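Local coordinates for uncharacterized ABC transporter solute-binding protein yclQ (Bacillus subtilis subsp. subtilis str. 168, PDB 3GFV) that binds iron-free and ferric petrobactin, and the precursor 3,4-dihydroxybenzoic acid, as the solute-binding component of the YclNOPQ ABC transporter that takes up ferric-petrobactin, at residues K14-V19 with G27-K32; V37-F42 with D55-L60; L60-L65 with Y77-S82; P96-I101 with P117-G122. One frame throughout, in Å; residues are numbered along the deposited sequence.

Interactions 2, 3 and 4 belong to one five-stranded parallel sheet, whereas interaction 1 is a separate antiparallel hairpin at the surface. Interactions 2 and 4 are buried, mostly aliphatic pairings of neighbouring strands, each closing a beta-alpha-beta unit, and they meet where strand 37-39 runs beside strand 98-101. Interaction 3, partly buried, shares Leu60 with interaction 2 and lies at the 78-79 edge of the sheet; there strand pairing gives way to an Asx turn at Asp79 and to Lys62, which binds backbone carbonyls. Interaction 1 mixes a small apolar patch with exposed charged groups, and that patch packs on Ile119 of interaction 4; the centres of interactions 1 and 4 are about 11 Å apart.

Interaction 1 of 4, residues K14-V19 with G27-K32; sequences KEQITV and GTKVPK
Ile17 and Val30 form the centre of an antiparallel pairing in which each N-H binds the carbonyl of the other. The bond from Ile17 N to Val30 O is 2.7 Å long. Val19 and Thr28 repeat this two-way pairing. Lys32 N to Glu15 O continues the pattern past the strand ends.

The apolar contacts lie on the face that carries Ile17, Val19 and Val30. Val30 CG1 lies beside the backbone N (chi1 -45°), which puts CG2 between the backbone N and the carbonyl carbon. This CG2 methyl is shared by two neighbours: Ile17 CG2 lies 3.5 Å from Val30 CG2, a tight carbon pair, and Val19 CG2 is 3.6 Å from the same Val30 CG2. The Val19 side chain crosses Val30 at about a right angle, while Ile17 runs beside it.

Polar side chains meet on the opposite face and past the strand ends. On the opposite face Lys29, bent at chi2, lies alongside Thr18 and donates from NZ to Thr18 OG1 at 2.9 Å. Past the strand ends Glu15 and Lys32 also run side by side, with a salt bridge of 3.6 Å between Glu15 OE2 and Lys32 NZ.

The two strands make a beta hairpin. Its apolar face rests on helix 128-142, through Lys141, Thr138 and Ile142, and on Ile119 of strand 118-120.

Interaction 2 of 4, residues V37-F42 with D55-L60; sequences VVVFDF and DIVAGL
Val37 and Ile56 lie side by side with their side chains pointing the same way, CG2 of Val37 being 4.0 Å from CD1 of Ile56. The backbone beneath them is joined by a bond from Val37 N to Ile56 O, and Val37 CB sits 3.4 Å from that same oxygen. Ile56 turns CG1 between its backbone N and carbonyl carbon (chi1 55°), from where CD1 reaches the valine.

Val39 and Val57 approach more loosely through CG2 and CG1, and both also touch Leu45 of helix 42-50. Val38 points to the other face of the sheet, where its CG2 is 4.4 Å from Ala58 CB. At the far end Leu60 lays CB 3.5 Å from Val39 O, a buried oxygen with no hydrogen-bonding partner in the model, while its CD1 meets Phe42 CE1 at 4.2 Å, obliquely to the ring.

The strands run parallel, the axes of strand segments 37-39 and 57-60 being 27° apart, but the register slips by one residue. Val37 pairs with Val57 and Val38 with Gly59, which makes Ala58 the extra residue of a beta bulge. Val37 O takes Ala58 N at 2.6 Å, and Val39 N then binds Gly59 O beyond the slip.

Just after the strand, Asp41 takes the N-cap position of helix 42-50, its side chain capping a backbone N there, and its OD2 binds Ser44 OG. Strand 37-39, this helix and strand 57-60 form a beta-alpha-beta unit of the parallel sheet, the building block of the alpha-beta sandwich in the periplasmic binding protein fold.

Interaction 3 of 4, residues L60-L65 with Y77-S82; sequences LPKQVL and YADVGS
Lys62 stretches across Asp79 to the backbone of Tyr77, passing first along the aspartate and then reaching the tyrosine carbonyl. Its CB lies 3.5 Å from Asp79 OD1, and CG stays beside the same carboxylate. CD passes Asp79 CB at 4.0 Å, and CE comes close to the carbonyl of Tyr77. Extended beyond CG, with chi2, chi3 and chi4 all near 180°, the chain ends with NZ donating to Tyr77 O at 2.7 Å. The ammonium group also binds Asp74 O, so backbone carbonyls fix its position and probably stabilise its charge.

Asp79 OD1 accepts from two amides on opposite faces of its carboxylate plane: Lys62 N at 2.9 Å, from across the contact, and Gly81 N at 3.1 Å, within its own segment. Gln63 N takes Gly81 O, while the Gln63 side chain lies against Ser82 CB. A water joins Gln63 OE1 to Ser82 OG, which also binds Glu85 N.

Nearer the strand, Leu60 CD2 packs on Tyr77 CB, and Pro61 CD rests 3.9 Å from Val80 CG2. Leu60 N binds Ala78 O, and Val80 N donates to Leu60 O.

The bond from Gly81 N to Asp79 OD1 makes an Asx turn, which follows the short parallel pairing of strands 57-60 and 78-79 at an outermost strand of the five-stranded sheet of the periplasmic binding protein fold.

Interaction 4 of 4, residues P96-I101 with P117-G122; sequences PDLIII and PTIYLG
Ile100 lays its CG1 beside CG1 of Ile119, 4.0 Å away, with both side chains pointing the same way from a parallel pair of strands. With helix 109-115 between them in the chain, strands 98-101 and 118-120 form a beta-alpha-beta unit at one end of the five-stranded parallel sheet.

The CG2 branch of Ile100 reaches Leu121 CD1, also at 4.0 Å. Ile119 and Leu121 pack outward on helix 128-142, and Ile119 also touches Val19 and His21 of strand 16-21. On the other face Ile101 crosses Thr118 at about a right angle. Its CG1 sits between the backbone N and carbonyl carbon (chi1 63°), which brings it 4.0 Å from Thr118 CG2. Phe112 of helix 109-115 touches Ile99, Ile101 and Thr118 on this face; Thr118 OG1 binds Ala116 O.

Four backbone bonds join the strands in regular alternation: Ile99 N to Pro117 O, Ile119 N to Ile99 O, Ile101 N to Ile119 O and Leu121 N to Ile101 O. Alpha carbons add C-H...O contacts to the same carbonyls. The shortest of these runs from Thr118 CA to Ile99 O, 3.2 Å apart.

Interaction 1 of 4, residues K14-V19 with G27-K32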
loop_
_atom_site.group_PDB
_atom_site.type_symbol
_atom_site.label_atom_id
_atom_site.label_comp_id
_atom_site.label_asym_id
_atom_site.label_seq_id
_atom_site.Cartn_x
_atom_site.Cartn_y
_atom_site.Cartn_z
ATOM N N LYS A 14 -0.773 -2.814 -33.847
ATOM C CA LYS A 14 -1.497 -2.512 -32.612
ATOM C C LYS A 14 -1.093 -1.156 -32.020
ATOM O O LYS A 14 0.090 -0.833 -31.924
ATOM C CB LYS A 14 -1.313 -3.636 -31.584
ATOM C CG LYS A 14 0.114 -4.163 -31.467
ATOM C CD LYS A 14 0.183 -5.393 -30.565
ATOM C CE LYS A 14 -0.406 -6.626 -31.245
ATOM N NZ LYS A 14 0.488 -7.186 -32.304
ATOM N N GLU A 15 -2.090 -0.365 -31.638
ATOM C CA GLU A 15 -1.860 0.988 -31.144
ATOM C C GLU A 15 -1.007 0.940 -29.876
ATOM O O GLU A 15 -1.250 0.107 -29.011
ATOM C CB GLU A 15 -3.198 1.675 -30.867
ATOM C CG GLU A 15 -3.069 3.047 -30.240
ATOM C CD GLU A 15 -4.408 3.716 -30.024
ATOM O OE1 GLU A 15 -5.424 3.202 -30.544
ATOM O OE2 GLU A 15 -4.444 4.762 -29.338
ATOM N N GLN A 16 0.005 1.804 -29.793
ATOM C CA GLN A 16 0.917 1.829 -28.643
ATOM C C GLN A 16 0.736 3.107 -27.850
ATOM O O GLN A 16 0.316 4.127 -28.393
ATOM C CB GLN A 16 2.370 1.762 -29.115
ATOM C CG GLN A 16 2.654 0.634 -30.082
ATOM C CD GLN A 16 2.724 -0.696 -29.381
ATOM O OE1 GLN A 16 1.971 -1.619 -29.693
ATOM N NE2 GLN A 16 3.614 -0.796 -28.407
ATOM N N ILE A 17 1.051 3.055 -26.564
ATOM C CA ILE A 17 1.084 4.256 -25.743
ATOM C C ILE A 17 2.429 4.301 -25.008
ATOM O O ILE A 17 2.943 3.262 -24.563
ATOM C CB ILE A 17 -0.119 4.327 -24.768
ATOM C CG1 ILE A 17 0.039 5.489 -23.792
ATOM C CG2 ILE A 17 -0.281 3.040 -23.996
ATOM C CD1 ILE A 17 -1.286 6.051 -23.295
ATOM N N THR A 18 3.006 5.498 -24.921
ATOM C CA THR A 18 4.280 5.714 -24.246
ATOM C C THR A 18 4.055 5.989 -22.767
ATOM O O THR A 18 3.374 6.948 -22.413
ATOM C CB THR A 18 5.062 6.887 -24.894
ATOM O OG1 THR A 18 5.365 6.558 -26.252
ATOM C CG2 THR A 18 6.370 7.168 -24.159
ATOM N N VAL A 19 4.623 5.138 -21.910
ATOM C CA VAL A 19 4.398 5.216 -20.473
ATOM C C VAL A 19 5.691 5.601 -19.750
ATOM O O VAL A 19 6.593 4.789 -19.622
ATOM C CB VAL A 19 3.888 3.849 -19.934
ATOM C CG1 VAL A 19 3.762 3.860 -18.387
ATOM C CG2 VAL A 19 2.568 3.484 -20.588
ATOM N N GLY A 27 10.256 6.770 -21.125
ATOM C CA GLY A 27 9.045 6.116 -21.569
ATOM C C GLY A 27 9.237 4.728 -22.143
ATOM O O GLY A 27 10.130 4.479 -22.953
ATOM N N THR A 28 8.361 3.825 -21.730
ATOM C CA THR A 28 8.287 2.485 -22.297
ATOM C C THR A 28 7.022 2.356 -23.149
ATOM O O THR A 28 5.924 2.688 -22.686
ATOM C CB THR A 28 8.182 1.452 -21.174
ATOM O OG1 THR A 28 9.354 1.523 -20.344
ATOM C CG2 THR A 28 8.021 0.054 -21.748
ATOM N N LYS A 29 7.175 1.879 -24.382
ATOM C CA LYS A 29 6.042 1.639 -25.262
ATOM C C LYS A 29 5.251 0.432 -24.797
ATOM O O LYS A 29 5.804 -0.658 -24.672
ATOM C CB LYS A 29 6.530 1.374 -26.690
ATOM C CG LYS A 29 6.406 2.549 -27.637
ATOM C CD LYS A 29 7.228 3.725 -27.170
ATOM C CE LYS A 29 7.301 4.792 -28.248
ATOM N NZ LYS A 29 7.828 6.058 -27.678
ATOM N N VAL A 30 3.959 0.627 -24.546
ATOM C CA VAL A 30 3.075 -0.472 -24.157
ATOM C C VAL A 30 1.838 -0.480 -25.065
ATOM O O VAL A 30 1.417 0.567 -25.594
ATOM C CB VAL A 30 2.668 -0.425 -22.645
ATOM C CG1 VAL A 30 3.889 -0.136 -21.757
ATOM C CG2 VAL A 30 1.581 0.589 -22.415
ATOM N N PRO A 31 1.264 -1.665 -25.297
ATOM C CA PRO A 31 0.098 -1.641 -26.187
ATOM C C PRO A 31 -1.082 -1.013 -25.468
ATOM O O PRO A 31 -1.265 -1.233 -24.263
ATOM C CB PRO A 31 -0.186 -3.127 -26.462
ATOM C CG PRO A 31 0.800 -3.911 -25.615
ATOM C CD PRO A 31 1.505 -2.988 -24.697
ATOM N N LYS A 32 -1.873 -0.228 -26.199
ATOM C CA LYS A 32 -3.097 0.303 -25.643
ATOM C C LYS A 32 -4.063 -0.861 -25.463
ATOM O O LYS A 32 -4.095 -1.776 -26.297
ATOM C CB LYS A 32 -3.679 1.332 -26.609
ATOM C CG LYS A 32 -5.084 1.776 -26.280
ATOM C CD LYS A 32 -5.088 3.140 -25.625
ATOM C CE LYS A 32 -6.268 3.954 -26.137
ATOM N NZ LYS A 32 -5.948 5.406 -26.160
#

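Interaction 2 of 4, residues V37-F42 with D55-L60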
loop_
_atom_site.group_PDB
_atom_site.type_symbol
_atom_site.label_atom_id
_atom_site.label_comp_id
_atom_site.label_asym_id
_atom_site.label_seq_id
_atom_site.Cartn_x
_atom_site.Cartn_y
_atom_site.Cartn_z
ATOM N N VAL A 37 -2.384 -9.098 -18.900
ATOM C CA VAL A 37 -1.514 -8.338 -18.025
ATOM C C VAL A 37 -1.145 -9.158 -16.780
ATOM O O VAL A 37 -2.013 -9.727 -16.115
ATOM C CB VAL A 37 -2.200 -7.002 -17.628
ATOM C CG1 VAL A 37 -1.246 -6.136 -16.792
ATOM C CG2 VAL A 37 -2.636 -6.245 -18.876
ATOM N N VAL A 38 0.159 -9.248 -16.498
ATOM C CA VAL A 38 0.646 -9.912 -15.301
ATOM C C VAL A 38 0.985 -8.817 -14.298
ATOM O O VAL A 38 1.700 -7.876 -14.626
ATOM C CB VAL A 38 1.906 -10.780 -15.615
ATOM C CG1 VAL A 38 2.571 -11.271 -14.323
ATOM C CG2 VAL A 38 1.515 -11.947 -16.479
ATOM N N VAL A 39 0.453 -8.929 -13.082
ATOM C CA VAL A 39 0.524 -7.825 -12.135
ATOM C C VAL A 39 1.177 -8.282 -10.834
ATOM O O VAL A 39 0.649 -9.156 -10.146
ATOM C CB VAL A 39 -0.899 -7.313 -11.825
ATOM C CG1 VAL A 39 -0.852 -6.154 -10.852
ATOM C CG2 VAL A 39 -1.614 -6.917 -13.128
ATOM N N PHE A 40 2.330 -7.691 -10.522
ATOM C CA PHE A 40 3.055 -7.978 -9.287
ATOM C C PHE A 40 2.895 -6.884 -8.243
ATOM O O PHE A 40 3.528 -6.931 -7.199
ATOM C CB PHE A 40 4.544 -8.209 -9.569
ATOM C CG PHE A 40 4.853 -9.615 -9.976
ATOM C CD1 PHE A 40 4.748 -10.003 -11.295
ATOM C CD2 PHE A 40 5.225 -10.558 -9.019
ATOM C CE1 PHE A 40 5.016 -11.324 -11.670
ATOM C CE2 PHE A 40 5.490 -11.865 -9.388
ATOM C CZ PHE A 40 5.380 -12.241 -10.722
ATOM N N ASP A 41 2.056 -5.895 -8.523
ATOM C CA ASP A 41 1.812 -4.846 -7.542
ATOM C C ASP A 41 0.329 -4.875 -7.176
ATOM O O ASP A 41 -0.513 -4.627 -8.027
ATOM C CB ASP A 41 2.168 -3.460 -8.114
ATOM C CG ASP A 41 1.847 -2.352 -7.137
ATOM O OD1 ASP A 41 2.478 -2.350 -6.044
ATOM O OD2 ASP A 41 0.949 -1.526 -7.432
ATOM N N PHE A 42 0.008 -5.154 -5.915
ATOM C CA PHE A 42 -1.406 -5.328 -5.551
ATOM C C PHE A 42 -2.217 -4.036 -5.615
ATOM O O PHE A 42 -3.424 -4.072 -5.888
ATOM C CB PHE A 42 -1.558 -5.999 -4.189
ATOM C CG PHE A 42 -1.170 -7.461 -4.186
ATOM C CD1 PHE A 42 -1.393 -8.256 -5.298
ATOM C CD2 PHE A 42 -0.606 -8.049 -3.058
ATOM C CE1 PHE A 42 -1.035 -9.610 -5.292
ATOM C CE2 PHE A 42 -0.270 -9.403 -3.039
ATOM C CZ PHE A 42 -0.487 -10.181 -4.165
ATOM N N ASP A 55 -10.925 -8.863 -16.298
ATOM C CA ASP A 55 -10.828 -9.788 -17.420
ATOM C C ASP A 55 -9.477 -9.774 -18.118
ATOM O O ASP A 55 -9.134 -10.732 -18.810
ATOM C CB ASP A 55 -11.925 -9.511 -18.453
ATOM C CG ASP A 55 -13.287 -9.952 -17.980
ATOM O OD1 ASP A 55 -13.353 -10.710 -16.984
ATOM O OD2 ASP A 55 -14.292 -9.543 -18.603
ATOM N N ILE A 56 -8.714 -8.699 -17.958
ATOM C CA ILE A 56 -7.450 -8.611 -18.685
ATOM C C ILE A 56 -6.235 -8.920 -17.797
ATOM O O ILE A 56 -5.085 -8.785 -18.216
ATOM C CB ILE A 56 -7.316 -7.287 -19.493
ATOM C CG1 ILE A 56 -7.513 -6.059 -18.590
ATOM C CG2 ILE A 56 -8.336 -7.260 -20.634
ATOM C CD1 ILE A 56 -6.367 -5.864 -17.564
ATOM N N VAL A 57 -6.504 -9.339 -16.569
ATOM C CA VAL A 57 -5.425 -9.785 -15.685
ATOM C C VAL A 57 -5.102 -11.240 -15.986
ATOM O O VAL A 57 -5.929 -12.117 -15.740
ATOM C CB VAL A 57 -5.823 -9.690 -14.211
ATOM C CG1 VAL A 57 -4.663 -10.114 -13.315
ATOM C CG2 VAL A 57 -6.257 -8.271 -13.875
ATOM N N ALA A 58 -3.910 -11.501 -16.515
ATOM C CA ALA A 58 -3.528 -12.879 -16.842
ATOM C C ALA A 58 -3.021 -13.665 -15.639
ATOM O O ALA A 58 -3.157 -14.896 -15.580
ATOM C CB ALA A 58 -2.483 -12.896 -17.951
ATOM N N GLY A 59 -2.417 -12.964 -14.687
ATOM C CA GLY A 59 -1.726 -13.631 -13.592
ATOM C C GLY A 59 -1.239 -12.658 -12.540
ATOM O O GLY A 59 -1.051 -11.459 -12.810
ATOM N N LEU A 60 -1.031 -13.186 -11.335
ATOM C CA LEU A 60 -0.584 -12.394 -10.200
ATOM C C LEU A 60 0.010 -13.388 -9.196
ATOM O O LEU A 60 -0.280 -14.587 -9.255
ATOM C CB LEU A 60 -1.769 -11.673 -9.552
ATOM C CG LEU A 60 -2.936 -12.572 -9.119
ATOM C CD1 LEU A 60 -3.302 -12.278 -7.667
ATOM C CD2 LEU A 60 -4.140 -12.347 -10.052
#

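Interaction 3 of 4, residues L60-L65 with Y77-S82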
loop_
_atom_site.group_PDB
_atom_site.type_symbol
_atom_site.label_atom_id
_atom_site.label_comp_id
_atom_site.label_asym_id
_atom_site.label_seq_id
_atom_site.Cartn_x
_atom_site.Cartn_y
_atom_site.Cartn_z
ATOM N N LEU A 60 -1.031 -13.186 -11.335
ATOM C CA LEU A 60 -0.584 -12.394 -10.200
ATOM C C LEU A 60 0.010 -13.388 -9.196
ATOM O O LEU A 60 -0.280 -14.587 -9.255
ATOM C CB LEU A 60 -1.769 -11.673 -9.552
ATOM C CG LEU A 60 -2.936 -12.572 -9.119
ATOM C CD1 LEU A 60 -3.302 -12.278 -7.667
ATOM C CD2 LEU A 60 -4.140 -12.347 -10.052
ATOM N N PRO A 61 0.847 -12.896 -8.272
ATOM C CA PRO A 61 1.415 -13.815 -7.275
ATOM C C PRO A 61 0.396 -14.097 -6.161
ATOM O O PRO A 61 -0.006 -13.184 -5.454
ATOM C CB PRO A 61 2.632 -13.043 -6.754
ATOM C CG PRO A 61 2.214 -11.536 -6.975
ATOM C CD PRO A 61 1.538 -11.600 -8.314
ATOM N N LYS A 62 -0.021 -15.349 -5.998
ATOM C CA LYS A 62 -1.108 -15.633 -5.061
ATOM C C LYS A 62 -0.650 -16.149 -3.707
ATOM O O LYS A 62 -1.481 -16.542 -2.893
ATOM C CB LYS A 62 -2.096 -16.634 -5.668
ATOM C CG LYS A 62 -2.778 -16.145 -6.951
ATOM C CD LYS A 62 -3.839 -17.137 -7.388
ATOM C CE LYS A 62 -4.312 -16.851 -8.795
ATOM N NZ LYS A 62 -5.538 -17.644 -9.095
ATOM N N GLN A 63 0.656 -16.160 -3.472
ATOM C CA GLN A 63 1.193 -16.730 -2.227
ATOM C C GLN A 63 0.409 -16.269 -0.999
ATOM O O GLN A 63 -0.048 -17.092 -0.199
ATOM C CB GLN A 63 2.668 -16.394 -2.055
ATOM C CG GLN A 63 3.263 -17.035 -0.815
ATOM C CD GLN A 63 4.569 -16.397 -0.401
ATOM O OE1 GLN A 63 5.575 -17.089 -0.221
ATOM N NE2 GLN A 63 4.567 -15.069 -0.251
ATOM N N VAL A 64 0.270 -14.951 -0.849
ATOM C CA VAL A 64 -0.604 -14.367 0.155
ATOM C C VAL A 64 -1.394 -13.226 -0.462
ATOM O O VAL A 64 -0.829 -12.374 -1.155
ATOM C CB VAL A 64 0.182 -13.845 1.397
ATOM C CG1 VAL A 64 0.576 -14.994 2.285
ATOM C CG2 VAL A 64 1.416 -13.070 0.967
ATOM N N LEU A 65 -2.704 -13.220 -0.224
ATOM C CA LEU A 65 -3.568 -12.174 -0.764
ATOM C C LEU A 65 -4.348 -11.484 0.326
ATOM O O LEU A 65 -4.959 -12.147 1.173
ATOM C CB LEU A 65 -4.565 -12.770 -1.771
ATOM C CG LEU A 65 -4.106 -13.059 -3.195
ATOM C CD1 LEU A 65 -5.175 -13.866 -3.930
ATOM C CD2 LEU A 65 -3.807 -11.763 -3.937
ATOM N N TYR A 77 -7.237 -16.806 -13.090
ATOM C CA TYR A 77 -6.019 -16.007 -12.964
ATOM C C TYR A 77 -4.852 -16.948 -12.668
ATOM O O TYR A 77 -4.925 -17.745 -11.733
ATOM C CB TYR A 77 -6.167 -14.999 -11.813
ATOM C CG TYR A 77 -7.424 -14.166 -11.926
ATOM C CD1 TYR A 77 -7.530 -13.172 -12.891
ATOM C CD2 TYR A 77 -8.511 -14.387 -11.084
ATOM C CE1 TYR A 77 -8.683 -12.410 -13.014
ATOM C CE2 TYR A 77 -9.672 -13.629 -11.203
ATOM C CZ TYR A 77 -9.750 -12.643 -12.175
ATOM O OH TYR A 77 -10.894 -11.875 -12.308
ATOM N N ALA A 78 -3.789 -16.873 -13.463
ATOM C CA ALA A 78 -2.625 -17.725 -13.221
ATOM C C ALA A 78 -1.866 -17.274 -11.986
ATOM O O ALA A 78 -1.709 -16.075 -11.748
ATOM C CB ALA A 78 -1.698 -17.738 -14.445
ATOM N N ASP A 79 -1.400 -18.240 -11.196
ATOM C CA ASP A 79 -0.557 -17.949 -10.034
ATOM C C ASP A 79 0.900 -17.843 -10.496
ATOM O O ASP A 79 1.485 -18.832 -10.962
ATOM C CB ASP A 79 -0.694 -19.079 -9.010
ATOM C CG ASP A 79 0.040 -18.790 -7.708
ATOM O OD1 ASP A 79 0.675 -17.724 -7.594
ATOM O OD2 ASP A 79 -0.013 -19.643 -6.801
ATOM N N VAL A 80 1.490 -16.654 -10.388
ATOM C CA VAL A 80 2.867 -16.471 -10.847
ATOM C C VAL A 80 3.856 -16.357 -9.676
ATOM O O VAL A 80 4.922 -15.761 -9.811
ATOM C CB VAL A 80 2.999 -15.257 -11.836
ATOM C CG1 VAL A 80 2.364 -15.584 -13.185
ATOM C CG2 VAL A 80 2.380 -13.990 -11.247
ATOM N N GLY A 81 3.479 -16.918 -8.525
ATOM C CA GLY A 81 4.401 -17.106 -7.407
ATOM C C GLY A 81 4.155 -16.219 -6.198
ATOM O O GLY A 81 3.054 -16.179 -5.632
ATOM N N SER A 82 5.201 -15.524 -5.772
ATOM C CA SER A 82 5.079 -14.606 -4.647
ATOM C C SER A 82 5.689 -13.268 -5.009
ATOM O O SER A 82 6.356 -13.129 -6.043
ATOM C CB SER A 82 5.769 -15.180 -3.405
ATOM O OG SER A 82 7.166 -15.056 -3.515
HETATM O O HOH W 1 8.098 -15.555 -0.700
#

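Interaction 4 of 4, residues P96-I101 with P117-G122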
loop_
_atom_site.group_PDB
_atom_site.type_symbol
_atom_site.label_atom_id
_atom_site.label_comp_id
_atom_site.label_asym_id
_atom_site.label_seq_id
_atom_site.Cartn_x
_atom_site.Cartn_y
_atom_site.Cartn_z
ATOM N N PRO A 96 2.432 -12.694 -21.805
ATOM C CA PRO A 96 1.716 -11.463 -21.455
ATOM C C PRO A 96 2.042 -10.299 -22.388
ATOM O O PRO A 96 3.094 -10.279 -23.023
ATOM C CB PRO A 96 2.216 -11.167 -20.044
ATOM C CG PRO A 96 3.589 -11.779 -19.998
ATOM C CD PRO A 96 3.539 -12.999 -20.875
ATOM N N ASP A 97 1.144 -9.323 -22.482
ATOM C CA ASP A 97 1.445 -8.172 -23.328
ATOM C C ASP A 97 1.831 -6.940 -22.514
ATOM O O ASP A 97 2.244 -5.928 -23.069
ATOM C CB ASP A 97 0.316 -7.885 -24.345
ATOM C CG ASP A 97 -1.074 -7.835 -23.715
ATOM O OD1 ASP A 97 -1.215 -7.786 -22.478
ATOM O OD2 ASP A 97 -2.065 -7.816 -24.475
ATOM N N LEU A 98 1.743 -7.065 -21.185
ATOM C CA LEU A 98 2.186 -6.010 -20.269
ATOM C C LEU A 98 2.494 -6.628 -18.900
ATOM O O LEU A 98 1.756 -7.498 -18.431
ATOM C CB LEU A 98 1.118 -4.931 -20.116
ATOM C CG LEU A 98 1.400 -3.832 -19.078
ATOM C CD1 LEU A 98 2.592 -2.970 -19.458
ATOM C CD2 LEU A 98 0.161 -2.950 -18.859
ATOM N N ILE A 99 3.579 -6.193 -18.264
ATOM C CA ILE A 99 3.857 -6.623 -16.887
ATOM C C ILE A 99 3.961 -5.379 -16.015
ATOM O O ILE A 99 4.601 -4.394 -16.403
ATOM C CB ILE A 99 5.153 -7.456 -16.784
ATOM C CG1 ILE A 99 5.097 -8.653 -17.758
ATOM C CG2 ILE A 99 5.342 -7.949 -15.347
ATOM C CD1 ILE A 99 6.467 -9.372 -17.920
ATOM N N ILE A 100 3.309 -5.418 -14.859
ATOM C CA ILE A 100 3.342 -4.299 -13.923
ATOM C C ILE A 100 4.058 -4.758 -12.662
ATOM O O ILE A 100 3.668 -5.762 -12.044
ATOM C CB ILE A 100 1.932 -3.835 -13.540
ATOM C CG1 ILE A 100 1.199 -3.267 -14.763
ATOM C CG2 ILE A 100 1.987 -2.835 -12.341
ATOM C CD1 ILE A 100 -0.270 -2.919 -14.478
ATOM N N ILE A 101 5.111 -4.040 -12.288
ATOM C CA ILE A 101 5.852 -4.386 -11.071
ATOM C C ILE A 101 5.928 -3.206 -10.116
ATOM O O ILE A 101 5.551 -2.081 -10.456
ATOM C CB ILE A 101 7.292 -4.880 -11.385
ATOM C CG1 ILE A 101 8.116 -3.762 -12.059
ATOM C CG2 ILE A 101 7.237 -6.111 -12.261
ATOM C CD1 ILE A 101 9.601 -4.077 -12.243
ATOM N N PRO A 117 6.720 -5.825 -22.367
ATOM C CA PRO A 117 6.846 -4.459 -21.854
ATOM C C PRO A 117 6.495 -4.444 -20.377
ATOM O O PRO A 117 5.484 -5.015 -19.978
ATOM C CB PRO A 117 5.821 -3.667 -22.688
ATOM C CG PRO A 117 5.734 -4.465 -24.000
ATOM C CD PRO A 117 5.864 -5.910 -23.566
ATOM N N THR A 118 7.341 -3.800 -19.584
ATOM C CA THR A 118 7.186 -3.803 -18.146
ATOM C C THR A 118 7.224 -2.379 -17.653
ATOM O O THR A 118 8.061 -1.585 -18.086
ATOM C CB THR A 118 8.329 -4.597 -17.489
ATOM O OG1 THR A 118 8.269 -5.943 -17.964
ATOM C CG2 THR A 118 8.199 -4.588 -15.962
ATOM N N ILE A 119 6.302 -2.056 -16.759
ATOM C CA ILE A 119 6.282 -0.740 -16.158
ATOM C C ILE A 119 6.288 -0.895 -14.649
ATOM O O ILE A 119 5.720 -1.835 -14.106
ATOM C CB ILE A 119 5.059 0.089 -16.627
ATOM C CG1 ILE A 119 3.743 -0.580 -16.176
ATOM C CG2 ILE A 119 5.124 0.291 -18.169
ATOM C CD1 ILE A 119 2.473 0.215 -16.495
ATOM N N TYR A 120 6.945 0.050 -13.994
ATOM C CA TYR A 120 6.975 0.131 -12.532
ATOM C C TYR A 120 5.927 1.110 -12.026
ATOM O O TYR A 120 5.927 2.287 -12.432
ATOM C CB TYR A 120 8.367 0.586 -12.132
ATOM C CG TYR A 120 8.576 0.756 -10.653
ATOM C CD1 TYR A 120 9.259 -0.210 -9.929
ATOM C CD2 TYR A 120 8.136 1.894 -9.996
ATOM C CE1 TYR A 120 9.485 -0.054 -8.559
ATOM C CE2 TYR A 120 8.352 2.057 -8.614
ATOM C CZ TYR A 120 9.030 1.070 -7.916
ATOM O OH TYR A 120 9.257 1.197 -6.559
ATOM N N LEU A 121 5.019 0.641 -11.169
ATOM C CA LEU A 121 3.985 1.525 -10.601
ATOM C C LEU A 121 3.965 1.479 -9.061
ATOM O O LEU A 121 2.912 1.278 -8.448
ATOM C CB LEU A 121 2.586 1.155 -11.095
ATOM C CG LEU A 121 2.357 1.291 -12.606
ATOM C CD1 LEU A 121 0.909 0.934 -12.972
ATOM C CD2 LEU A 121 2.717 2.701 -13.108
ATOM N N GLY A 122 5.102 1.669 -8.425
ATOM C CA GLY A 122 5.071 1.787 -6.967
ATOM C C GLY A 122 5.012 3.221 -6.493
ATOM O O GLY A 122 5.609 4.098 -7.103
#